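Local coordinates for protein probable starch synthase 4, chloroplastic/amyloplastic (Arabidopsis thaliana, PDB 6GNE) that is probably a plastid starch synthase with the two-domain GT-B glycosyltransferase fold, here holding ADP and glycan ligands, at residues S307-V312 with H366-L371; T316-V319 with G323-L326; H329-T334 with G339-L344; T382-A385 with L389-I392. All blocks are in the same frame, centred on the assembly; numbering follows the deposited sequence.

Overall arrangement
All four contacts lie in the Rossmann-like half of the GT-B fold, round one parallel six-stranded sheet. Interaction 1 sits at the sheet's far end, its centre about 28 Å from that of the chain. Interaction 3 lies about 8 Å from it, centre to centre, on strand 340-346, which runs between the two strands of interaction 1. Interactions 2 and 3 are the two ends of one beta-alpha-beta unit, with centres about 13 Å apart. Interaction 4 joins strand 389-392, on the other side of 311-317, to helix 377-386, and its Ile383 packs on Val342 and Leu344 of interaction 3. Interactions 2, 3 and 4 all reach ADP, at its phosphate, adenine and ribose respectively.

Interaction 1 (S307-V312 with H366-L371); sequences SRRPLV and HDHVRL
Two loops at the N-terminal ends of parallel strands 311-317 and 369-372 meet here through Arg309 and His368, at the end of the sheet remote from ADP. The His368 ring comes over one face of the guanidinium, with CE1 3.2 Å above its plane and close to its centre; His368 CE1 to Arg309 CZ is 3.3 Å. The two planes are 44° apart, so this is a tilted approach, not a parallel stack. Arg309 NH2 lies 3.1 Å from His368 ND1, but the angle is too poor for a hydrogen bond. With CG anti to the backbone N (chi1 -165°), Arg309 reaches toward the histidine, and a bend at chi3 lays the guanidinium against the ring. Strand 340-346 runs between the two strands in the Rossmann-like sheet, and the side chains of both Arg309 and His368 rest on its Gln340. The main polar partner of the guanidinium is Glu306, a salt bridge to NE, while Gly339 O takes a weak hydrogen bond from NH2. The loop carrying His368 is braced from within: Arg370 grips His366 O end-on, its NH1 and NH2 each 3.0 Å from that one oxygen. His366 ND1 in turn receives the backbone N of His368 at 3.2 Å, from well out of the imidazole plane.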
# COMPACT_ATOMS: atom_id res chain seq x y z
N SER A 307 18.56 5.89 30.16
CA SER A 307 18.25 6.98 29.21
C SER A 307 19.27 6.88 28.05
O SER A 307 20.42 6.38 28.24
CB SER A 307 18.34 8.35 29.91
OG SER A 307 19.41 8.35 30.87
N ARG A 308 18.85 7.34 26.87
CA ARG A 308 19.69 7.24 25.66
C ARG A 308 20.09 5.82 25.23
O ARG A 308 21.19 5.59 24.74
CB ARG A 308 20.94 8.14 25.83
CG ARG A 308 20.60 9.61 25.64
CD ARG A 308 20.67 10.01 24.16
NE ARG A 308 19.41 10.55 23.69
CZ ARG A 308 19.19 10.98 22.46
NH1 ARG A 308 17.97 11.38 22.14
NH2 ARG A 308 20.13 10.94 21.54
N ARG A 309 19.15 4.89 25.32
CA ARG A 309 19.25 3.64 24.60
C ARG A 309 18.26 3.77 23.43
O ARG A 309 17.07 3.94 23.65
CB ARG A 309 18.91 2.48 25.53
CG ARG A 309 19.32 1.15 24.97
CD ARG A 309 19.09 -0.01 25.92
NE ARG A 309 20.33 -0.55 26.47
CZ ARG A 309 21.03 -1.61 26.03
NH1 ARG A 309 22.13 -1.96 26.70
NH2 ARG A 309 20.66 -2.36 24.98
N PRO A 310 18.76 3.75 22.17
CA PRO A 310 17.87 3.92 21.03
C PRO A 310 16.95 2.69 20.81
O PRO A 310 17.41 1.56 20.88
CB PRO A 310 18.83 4.11 19.86
CG PRO A 310 20.03 3.34 20.26
CD PRO A 310 20.14 3.50 21.74
N LEU A 311 15.67 2.96 20.60
CA LEU A 311 14.67 1.94 20.29
C LEU A 311 14.52 1.87 18.78
O LEU A 311 14.13 2.84 18.16
CB LEU A 311 13.33 2.28 20.95
CG LEU A 311 12.18 1.31 20.70
CD1 LEU A 311 12.45 -0.02 21.39
CD2 LEU A 311 10.88 1.89 21.22
N VAL A 312 14.83 0.71 18.21
CA VAL A 312 14.72 0.48 16.76
C VAL A 312 13.40 -0.25 16.55
O VAL A 312 13.15 -1.27 17.17
CB VAL A 312 15.87 -0.39 16.23
CG1 VAL A 312 15.69 -0.67 14.74
CG2 VAL A 312 17.24 0.26 16.50
N HIS A 366 12.99 -10.77 27.40
CA HIS A 366 14.26 -10.06 27.36
C HIS A 366 14.01 -8.58 27.63
O HIS A 366 12.96 -8.02 27.25
CB HIS A 366 14.95 -10.20 25.99
CG HIS A 366 16.42 -9.91 26.01
ND1 HIS A 366 16.94 -8.74 25.49
CD2 HIS A 366 17.47 -10.62 26.48
CE1 HIS A 366 18.25 -8.75 25.64
NE2 HIS A 366 18.60 -9.88 26.23
N ASP A 367 14.99 -7.94 28.25
CA ASP A 367 14.89 -6.53 28.56
C ASP A 367 14.89 -5.58 27.35
O ASP A 367 14.40 -4.47 27.47
CB ASP A 367 16.04 -6.11 29.48
CG ASP A 367 15.90 -6.59 30.88
OD1 ASP A 367 14.91 -7.26 31.24
OD2 ASP A 367 16.85 -6.29 31.63
N HIS A 368 15.46 -6.01 26.22
CA HIS A 368 15.75 -5.12 25.10
C HIS A 368 15.17 -5.56 23.73
O HIS A 368 15.22 -4.79 22.80
CB HIS A 368 17.27 -4.93 24.99
CG HIS A 368 17.92 -4.52 26.28
ND1 HIS A 368 18.13 -3.21 26.63
CD2 HIS A 368 18.37 -5.27 27.32
CE1 HIS A 368 18.69 -3.16 27.83
NE2 HIS A 368 18.85 -4.40 28.26
N VAL A 369 14.63 -6.77 23.61
CA VAL A 369 14.08 -7.23 22.33
C VAL A 369 12.71 -7.86 22.51
O VAL A 369 12.57 -8.77 23.32
CB VAL A 369 15.04 -8.24 21.66
CG1 VAL A 369 14.47 -8.75 20.35
CG2 VAL A 369 16.36 -7.54 21.36
N ARG A 370 11.72 -7.39 21.75
CA ARG A 370 10.40 -8.03 21.73
C ARG A 370 9.90 -8.14 20.32
O ARG A 370 10.01 -7.20 19.55
CB ARG A 370 9.39 -7.28 22.60
CG ARG A 370 8.13 -8.10 22.90
CD ARG A 370 8.28 -9.13 24.02
NE ARG A 370 8.57 -8.53 25.32
CZ ARG A 370 9.77 -8.53 25.94
NH1 ARG A 370 10.84 -9.11 25.38
NH2 ARG A 370 9.93 -7.91 27.13
N LEU A 371 9.36 -9.31 19.98
CA LEU A 371 8.83 -9.60 18.65
C LEU A 371 7.35 -9.86 18.80
O LEU A 371 6.95 -10.67 19.61
CB LEU A 371 9.50 -10.85 18.06
CG LEU A 371 10.80 -10.59 17.32
CD1 LEU A 371 11.84 -9.98 18.23
CD2 LEU A 371 11.35 -11.88 16.73

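Interaction 2 (T316-V319 with G323-L326); sequences TRLV and GVHL. With ADP (adenosine-5'-diphosphate), chain F; AC1 (4,6-dideoxy-4-{[(1S,4R,5S,6S)-4,5,6-trihydroxy-3-(hydroxymethyl)cyclohex-2-en-1-yl]amino}-alpha-D-glucopyranose), chain C.
The Arg317 guanidinium has AC1 over one face and the ADP beta-phosphate at its edge. AC1 C6 stands 3.1 Å above the plane, offset toward the rim. In the plane, NE donates to ADP O2B at 2.7 Å and NH2 to ADP O3B at 2.8 Å. Both bonds are nearly straight, 171° and 175°, so the side-on pair grips two oxygens of one phosphate and should fix the rotation of the group; Lys322 also bonds to ADP. A bend at chi3 (-44°) turns the arginine's end onto the phosphate. Beside it, Thr316 OG1 donates to Arg317 O over 2.8 Å, a local bond between neighbouring residues. Behind the arginine, Val324 packs against the two residues that follow Arg317 in the chain: its CG1 branch lies 4.1 Å from Leu318 CD2 and 3.8 Å from Val319 O. Leu318 also packs on Ile352 and Phe356 of the next helix. Gly323 takes the N-cap position, with positive phi, and the helix starts right after it. A parallel strand followed by a short loop and a helix, with the loop side facing a bound diphosphate, is the strand-to-helix junction of a Rossmann-like beta-alpha-beta unit in GT-B glycosyltransferases.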
# COMPACT_ATOMS: atom_id res chain seq x y z
N THR A 316 6.06 -4.36 9.50
CA THR A 316 6.12 -4.85 8.13
C THR A 316 5.44 -6.21 8.00
O THR A 316 5.23 -6.93 8.98
CB THR A 316 7.59 -4.99 7.68
OG1 THR A 316 7.65 -5.27 6.28
CG2 THR A 316 8.31 -6.10 8.45
N ARG A 317 5.09 -6.54 6.77
CA ARG A 317 4.77 -7.91 6.42
C ARG A 317 6.12 -8.57 6.24
O ARG A 317 7.04 -7.97 5.72
CB ARG A 317 3.92 -7.98 5.13
CG ARG A 317 2.53 -7.33 5.29
CD ARG A 317 1.74 -7.12 3.99
NE ARG A 317 2.59 -6.57 2.90
CZ ARG A 317 3.17 -7.29 1.93
NH1 ARG A 317 2.97 -8.60 1.87
NH2 ARG A 317 3.92 -6.69 0.99
N LEU A 318 6.24 -9.81 6.68
CA LEU A 318 7.47 -10.55 6.62
C LEU A 318 7.48 -11.46 5.40
O LEU A 318 7.13 -12.63 5.48
CB LEU A 318 7.65 -11.33 7.91
CG LEU A 318 7.83 -10.51 9.20
CD1 LEU A 318 7.65 -11.43 10.39
CD2 LEU A 318 9.19 -9.85 9.27
N VAL A 319 7.88 -10.88 4.28
CA VAL A 319 7.97 -11.57 2.97
C VAL A 319 9.30 -11.18 2.33
O VAL A 319 9.86 -10.15 2.66
CB VAL A 319 6.76 -11.18 2.05
CG1 VAL A 319 5.44 -11.57 2.71
CG2 VAL A 319 6.72 -9.67 1.74
N GLY A 323 13.23 -7.80 2.75
CA GLY A 323 14.58 -8.09 3.17
C GLY A 323 14.58 -8.75 4.56
O GLY A 323 15.17 -8.24 5.50
N VAL A 324 13.89 -9.88 4.67
CA VAL A 324 13.72 -10.52 5.97
C VAL A 324 15.02 -11.03 6.62
O VAL A 324 15.09 -11.07 7.85
CB VAL A 324 12.72 -11.69 5.95
CG1 VAL A 324 11.30 -11.10 5.99
CG2 VAL A 324 12.98 -12.66 4.80
N HIS A 325 16.01 -11.41 5.79
CA HIS A 325 17.31 -11.82 6.32
C HIS A 325 18.01 -10.63 6.98
O HIS A 325 18.64 -10.81 8.03
CB HIS A 325 18.21 -12.49 5.24
CG HIS A 325 17.67 -13.80 4.75
ND1 HIS A 325 17.42 -14.86 5.59
CD2 HIS A 325 17.32 -14.21 3.50
CE1 HIS A 325 16.93 -15.87 4.89
NE2 HIS A 325 16.86 -15.50 3.62
N LEU A 326 17.88 -9.45 6.36
CA LEU A 326 18.38 -8.20 6.94
C LEU A 326 17.63 -7.76 8.19
O LEU A 326 18.24 -7.22 9.10
CB LEU A 326 18.40 -7.06 5.90
CG LEU A 326 19.36 -7.31 4.75
CD1 LEU A 326 19.18 -6.23 3.71
CD2 LEU A 326 20.82 -7.41 5.27
PB ADP F . 3.22 -3.08 1.79
O1B ADP F . 2.16 -2.46 0.93
O2B ADP F . 2.76 -3.84 2.99
O3B ADP F . 4.19 -3.89 0.95
PA ADP F . 3.60 -0.33 2.59
O1A ADP F . 4.71 0.34 3.34
O2A ADP F . 3.23 0.32 1.29
O3A ADP F . 4.08 -1.86 2.40
O5' ADP F . 2.27 -0.43 3.48
C5' ADP F . 2.25 -1.06 4.76
C4' ADP F . 1.09 -0.61 5.67
O4' ADP F . 0.64 -1.72 6.47
C3' ADP F . 1.49 0.44 6.69
O3' ADP F . 0.34 1.19 7.04
C2' ADP F . 1.93 -0.37 7.88
O2' ADP F . 1.85 0.35 9.09
C1' ADP F . 0.93 -1.49 7.85
N9 ADP F . 1.42 -2.75 8.43
C8 ADP F . 2.24 -3.64 7.86
N7 ADP F . 2.43 -4.70 8.68
C5 ADP F . 1.71 -4.50 9.79
C6 ADP F . 1.46 -5.23 11.08
N6 ADP F . 2.06 -6.42 11.31
N1 ADP F . 0.62 -4.64 11.98
C2 ADP F . 0.05 -3.43 11.73
N3 ADP F . 0.25 -2.74 10.59
C4 ADP F . 1.05 -3.21 9.62
C1 AC1 C . -1.28 -6.58 -2.37
O2 AC1 C . -1.29 -6.04 -4.74
C2 AC1 C . -1.00 -5.51 -3.43
C4A AC1 C . 3.48 0.15 -1.98
C3 AC1 C . 0.42 -4.96 -3.31
O3 AC1 C . 0.56 -3.93 -4.30
C4 AC1 C . 0.67 -4.44 -1.89
N4A AC1 C . 1.98 -3.81 -1.68
C5 AC1 C . 0.44 -5.63 -0.96
O5 AC1 C . -0.92 -6.08 -1.08
C6 AC1 C . 0.63 -5.31 0.51
C1B AC1 C . 2.45 -2.61 -2.38
C2B AC1 C . 3.97 -2.32 -2.22
O2B AC1 C . 4.69 -3.41 -1.61
C3B AC1 C . 4.29 -1.03 -1.48
O3B AC1 C . 5.65 -0.72 -1.78
O4 AC1 C . 3.77 1.30 -1.18
C5B AC1 C . 2.01 -0.15 -2.00
C7B AC1 C . 1.56 -1.41 -2.12
C6B AC1 C . 1.01 0.98 -1.94
O6B AC1 C . 1.13 1.82 -3.09

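Interaction 3 (H329-T334 with G339-L344); sequences HAIYRT and GQFVLL. With ADP (adenosine-5'-diphosphate), chain F.
Helix 329-334 and strand 340-344 run nearly antiparallel, at 155°, with axes 7.8 Å apart, and a hydrogen bond from Gly339 N to Thr334 O (2.9 Å) ties the residue just before the strand to the helix. Phe341 is at the centre of the side-chain contact, meeting three residues of the helix. A chi1 of -161° puts CG opposite its own N, and the ring stands up from the sheet under the helix. Ile331 lays CG1 over one face in a CH-pi contact, 3.8 Å from the centroid of the Phe341 ring and 20° off the ring normal. Thr334 comes to the edge of that ring, OG1 lying near its plane and 3.5 Å from CD2, while Ala330 CB touches CE2 at 4.1 Å. The Thr334 hydroxyl is already used: OG1 donates to Ala330 O at 2.7 Å, and this carbonyl also takes Thr334 N from the opposite face of its plane. The methyl CG2 of Thr334 instead meets Gln340 O. Strand alternation sends Phe341 and Leu343 to this helix, whereas Val342 points away from it and packs against Ile383 of helix 377-386. Further along, Leu344 puts CG 3.8 Å from ADP N1, joining the adenine pocket. This is the return half of a beta-alpha-beta crossover: helix 324-336 lies across one side of the parallel sheet and leads back into strand 340-346, next to 311-317, as in Rossmann-like domains.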
# COMPACT_ATOMS: atom_id res chain seq x y z
N HIS A 329 18.96 -9.99 10.88
CA HIS A 329 20.28 -9.52 11.27
C HIS A 329 20.20 -8.29 12.14
O HIS A 329 20.92 -8.17 13.12
CB HIS A 329 21.16 -9.22 10.05
CG HIS A 329 22.46 -8.57 10.40
ND1 HIS A 329 23.43 -9.20 11.14
CD2 HIS A 329 22.95 -7.32 10.14
CE1 HIS A 329 24.46 -8.39 11.30
NE2 HIS A 329 24.20 -7.25 10.70
N ALA A 330 19.33 -7.37 11.78
CA ALA A 330 19.17 -6.10 12.49
C ALA A 330 18.76 -6.28 13.94
O ALA A 330 19.11 -5.45 14.76
CB ALA A 330 18.15 -5.22 11.78
N ILE A 331 18.00 -7.34 14.24
CA ILE A 331 17.62 -7.60 15.59
C ILE A 331 18.88 -7.79 16.44
O ILE A 331 19.06 -7.11 17.46
CB ILE A 331 16.70 -8.83 15.72
CG1 ILE A 331 15.32 -8.53 15.13
CG2 ILE A 331 16.51 -9.24 17.19
CD1 ILE A 331 14.50 -9.78 14.82
N TYR A 332 19.74 -8.69 16.00
CA TYR A 332 20.95 -9.02 16.75
C TYR A 332 21.96 -7.89 16.75
O TYR A 332 22.62 -7.66 17.75
CB TYR A 332 21.60 -10.33 16.24
CG TYR A 332 20.71 -11.52 16.43
CD1 TYR A 332 20.69 -12.18 17.62
CD2 TYR A 332 19.85 -11.95 15.40
CE1 TYR A 332 19.87 -13.28 17.81
CE2 TYR A 332 19.02 -13.06 15.55
CZ TYR A 332 19.03 -13.72 16.77
OH TYR A 332 18.24 -14.83 16.99
N ARG A 333 22.08 -7.19 15.64
CA ARG A 333 23.04 -6.11 15.56
C ARG A 333 22.67 -4.94 16.48
O ARG A 333 23.53 -4.33 17.14
CB ARG A 333 23.18 -5.63 14.11
CG ARG A 333 24.35 -4.69 13.88
CD ARG A 333 25.65 -5.34 14.32
NE ARG A 333 26.80 -4.66 13.75
CZ ARG A 333 28.05 -5.07 13.86
NH1 ARG A 333 28.35 -6.17 14.54
NH2 ARG A 333 29.02 -4.40 13.27
N THR A 334 21.38 -4.61 16.48
CA THR A 334 20.83 -3.58 17.32
C THR A 334 21.16 -3.88 18.77
O THR A 334 21.61 -2.99 19.50
CB THR A 334 19.32 -3.48 17.15
OG1 THR A 334 19.01 -2.97 15.85
CG2 THR A 334 18.71 -2.56 18.19
N GLY A 339 21.32 -1.15 21.67
CA GLY A 339 19.97 -0.62 21.49
C GLY A 339 18.95 -1.67 21.83
O GLY A 339 19.29 -2.79 22.18
N GLN A 340 17.68 -1.28 21.73
CA GLN A 340 16.53 -2.17 21.86
C GLN A 340 15.81 -2.28 20.53
O GLN A 340 15.97 -1.43 19.66
CB GLN A 340 15.57 -1.64 22.91
CG GLN A 340 16.21 -1.39 24.29
CD GLN A 340 15.25 -0.79 25.30
OE1 GLN A 340 14.55 0.16 25.00
NE2 GLN A 340 15.25 -1.33 26.51
N PHE A 341 15.04 -3.34 20.36
CA PHE A 341 14.37 -3.65 19.10
C PHE A 341 12.94 -4.19 19.32
O PHE A 341 12.73 -5.15 20.07
CB PHE A 341 15.19 -4.69 18.34
CG PHE A 341 14.88 -4.76 16.88
CD1 PHE A 341 13.74 -5.40 16.41
CD2 PHE A 341 15.71 -4.16 15.98
CE1 PHE A 341 13.44 -5.44 15.07
CE2 PHE A 341 15.42 -4.19 14.61
CZ PHE A 341 14.29 -4.82 14.16
N VAL A 342 11.97 -3.59 18.63
CA VAL A 342 10.59 -4.02 18.64
C VAL A 342 10.15 -4.32 17.21
O VAL A 342 10.15 -3.43 16.38
CB VAL A 342 9.65 -2.94 19.20
CG1 VAL A 342 8.21 -3.40 19.14
CG2 VAL A 342 9.97 -2.71 20.66
N LEU A 343 9.77 -5.57 16.96
CA LEU A 343 9.26 -5.98 15.66
C LEU A 343 7.77 -6.22 15.78
O LEU A 343 7.30 -6.93 16.69
CB LEU A 343 9.94 -7.26 15.16
CG LEU A 343 9.42 -7.89 13.86
CD1 LEU A 343 9.60 -6.93 12.68
CD2 LEU A 343 10.18 -9.15 13.55
N LEU A 344 7.02 -5.64 14.86
CA LEU A 344 5.63 -5.98 14.66
C LEU A 344 5.47 -6.43 13.21
O LEU A 344 5.62 -5.65 12.30
CB LEU A 344 4.75 -4.77 14.94
CG LEU A 344 3.26 -4.92 14.70
CD1 LEU A 344 2.74 -6.06 15.54
CD2 LEU A 344 2.59 -3.60 15.09
PB ADP F . 3.22 -3.08 1.79
O1B ADP F . 2.16 -2.46 0.93
O2B ADP F . 2.76 -3.84 2.99
O3B ADP F . 4.19 -3.89 0.95
PA ADP F . 3.60 -0.33 2.59
O1A ADP F . 4.71 0.34 3.34
O2A ADP F . 3.23 0.32 1.29
O3A ADP F . 4.08 -1.86 2.40
O5' ADP F . 2.27 -0.43 3.48
C5' ADP F . 2.25 -1.06 4.76
C4' ADP F . 1.09 -0.61 5.67
O4' ADP F . 0.64 -1.72 6.47
C3' ADP F . 1.49 0.44 6.69
O3' ADP F . 0.34 1.19 7.04
C2' ADP F . 1.93 -0.37 7.88
O2' ADP F . 1.85 0.35 9.09
C1' ADP F . 0.93 -1.49 7.85
N9 ADP F . 1.42 -2.75 8.43
C8 ADP F . 2.24 -3.64 7.86
N7 ADP F . 2.43 -4.70 8.68
C5 ADP F . 1.71 -4.50 9.79
C6 ADP F . 1.46 -5.23 11.08
N6 ADP F . 2.06 -6.42 11.31
N1 ADP F . 0.62 -4.64 11.98
C2 ADP F . 0.05 -3.43 11.73
N3 ADP F . 0.25 -2.74 10.59
C4 ADP F . 1.05 -3.21 9.62

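Interaction 4 (T382-A385 with L389-I392); sequences TIYA and LFII. With ADP (adenosine-5'-diphosphate), chain F.
Tyr384 and Phe390 touch through a few ring carbons, and this is the tight part of the contact. Tyr384 CE1 lies 3.5 Å from Phe390 CE2, with Phe390 CZ a little farther off at 3.8 Å from the same tyrosine carbon. The planes are only 28° apart, but the rings are displaced, with centroids 5.4 Å apart and little overlap. Phe390 points toward the helix, while Tyr384 starts off to the side and only its ring reaches the phenylalanine. Beyond these atoms the packing is looser. The nearest backbones are those of Tyr384 and Phe390, with CA atoms 7.9 Å apart, and no hydrogen bond crosses between them. Ile383 does not touch the strand segment and packs instead on Ile315, Val342 and Leu344. Both rings are buried, and helix 402-408 lies against them: Thr402 on both, Ile405 on Tyr384 and Ala406 on Phe390. The far end of Tyr384 is polar, its OH hydrogen-bonded to ADP O2' over 2.7 Å, with O2' near the plane of the ring at its edge. A helix packed on the neighbouring parallel strand, with an aromatic hydroxyl reaching the ribose, makes this part of the nucleotide pocket in the Rossmann-like domain of a GT-B protein.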
# COMPACT_ATOMS: atom_id res chain seq x y z
N THR A 382 1.62 3.10 18.31
CA THR A 382 2.50 3.34 19.47
C THR A 382 3.96 3.01 19.14
O THR A 382 4.87 3.63 19.70
CB THR A 382 2.05 2.58 20.75
OG1 THR A 382 1.88 1.18 20.46
CG2 THR A 382 0.71 3.09 21.27
N ILE A 383 4.20 2.07 18.22
CA ILE A 383 5.58 1.74 17.81
C ILE A 383 6.22 2.83 16.99
O ILE A 383 7.38 3.16 17.24
CB ILE A 383 5.68 0.36 17.11
CG1 ILE A 383 5.49 -0.75 18.14
CG2 ILE A 383 7.03 0.19 16.43
CD1 ILE A 383 5.28 -2.12 17.54
N TYR A 384 5.49 3.38 16.03
CA TYR A 384 5.99 4.55 15.27
C TYR A 384 6.31 5.68 16.27
O TYR A 384 7.39 6.27 16.23
CB TYR A 384 4.98 5.05 14.24
CG TYR A 384 4.76 4.17 13.02
CD1 TYR A 384 5.80 3.90 12.12
CD2 TYR A 384 3.49 3.65 12.72
CE1 TYR A 384 5.60 3.12 10.98
CE2 TYR A 384 3.28 2.85 11.58
CZ TYR A 384 4.33 2.59 10.71
OH TYR A 384 4.09 1.82 9.59
N ALA A 385 5.38 5.98 17.17
CA ALA A 385 5.57 7.04 18.14
C ALA A 385 6.77 6.82 19.05
O ALA A 385 7.58 7.74 19.24
CB ALA A 385 4.32 7.19 19.00
N LEU A 389 14.39 4.97 15.82
CA LEU A 389 14.85 4.54 14.53
C LEU A 389 13.85 3.53 13.96
O LEU A 389 13.20 2.79 14.71
CB LEU A 389 16.23 3.88 14.68
CG LEU A 389 17.39 4.79 15.09
CD1 LEU A 389 18.63 4.03 15.47
CD2 LEU A 389 17.73 5.69 13.93
N PHE A 390 13.78 3.48 12.64
CA PHE A 390 12.85 2.63 11.92
C PHE A 390 13.52 2.04 10.68
O PHE A 390 14.03 2.79 9.84
CB PHE A 390 11.60 3.42 11.51
CG PHE A 390 10.50 2.54 10.99
CD1 PHE A 390 10.46 2.18 9.65
CD2 PHE A 390 9.55 2.02 11.86
CE1 PHE A 390 9.49 1.33 9.16
CE2 PHE A 390 8.54 1.18 11.38
CZ PHE A 390 8.51 0.83 10.03
N ILE A 391 13.48 0.71 10.54
CA ILE A 391 14.24 0.06 9.45
C ILE A 391 13.36 -0.44 8.29
O ILE A 391 12.33 -1.05 8.54
CB ILE A 391 15.14 -1.08 9.96
CG1 ILE A 391 14.36 -2.18 10.68
CG2 ILE A 391 16.23 -0.52 10.86
CD1 ILE A 391 15.03 -3.54 10.53
N ILE A 392 13.80 -0.20 7.07
CA ILE A 392 13.12 -0.66 5.85
C ILE A 392 14.23 -1.16 4.90
O ILE A 392 14.63 -0.49 3.93
CB ILE A 392 12.26 0.44 5.10
CG1 ILE A 392 11.80 1.55 6.04
CG2 ILE A 392 11.04 -0.16 4.41
CD1 ILE A 392 12.87 2.55 6.44
PB ADP F . 3.22 -3.08 1.79
O1B ADP F . 2.16 -2.46 0.93
O2B ADP F . 2.76 -3.84 2.99
O3B ADP F . 4.19 -3.89 0.95
PA ADP F . 3.60 -0.33 2.59
O1A ADP F . 4.71 0.34 3.34
O2A ADP F . 3.23 0.32 1.29
O3A ADP F . 4.08 -1.86 2.40
O5' ADP F . 2.27 -0.43 3.48
C5' ADP F . 2.25 -1.06 4.76
C4' ADP F . 1.09 -0.61 5.67
O4' ADP F . 0.64 -1.72 6.47
C3' ADP F . 1.49 0.44 6.69
O3' ADP F . 0.34 1.19 7.04
C2' ADP F . 1.93 -0.37 7.88
O2' ADP F . 1.85 0.35 9.09
C1' ADP F . 0.93 -1.49 7.85
N9 ADP F . 1.42 -2.75 8.43
C8 ADP F . 2.24 -3.64 7.86
N7 ADP F . 2.43 -4.70 8.68
C5 ADP F . 1.71 -4.50 9.79
C6 ADP F . 1.46 -5.23 11.08
N6 ADP F . 2.06 -6.42 11.31
N1 ADP F . 0.62 -4.64 11.98
C2 ADP F . 0.05 -3.43 11.73
N3 ADP F . 0.25 -2.74 10.59
C4 ADP F . 1.05 -3.21 9.62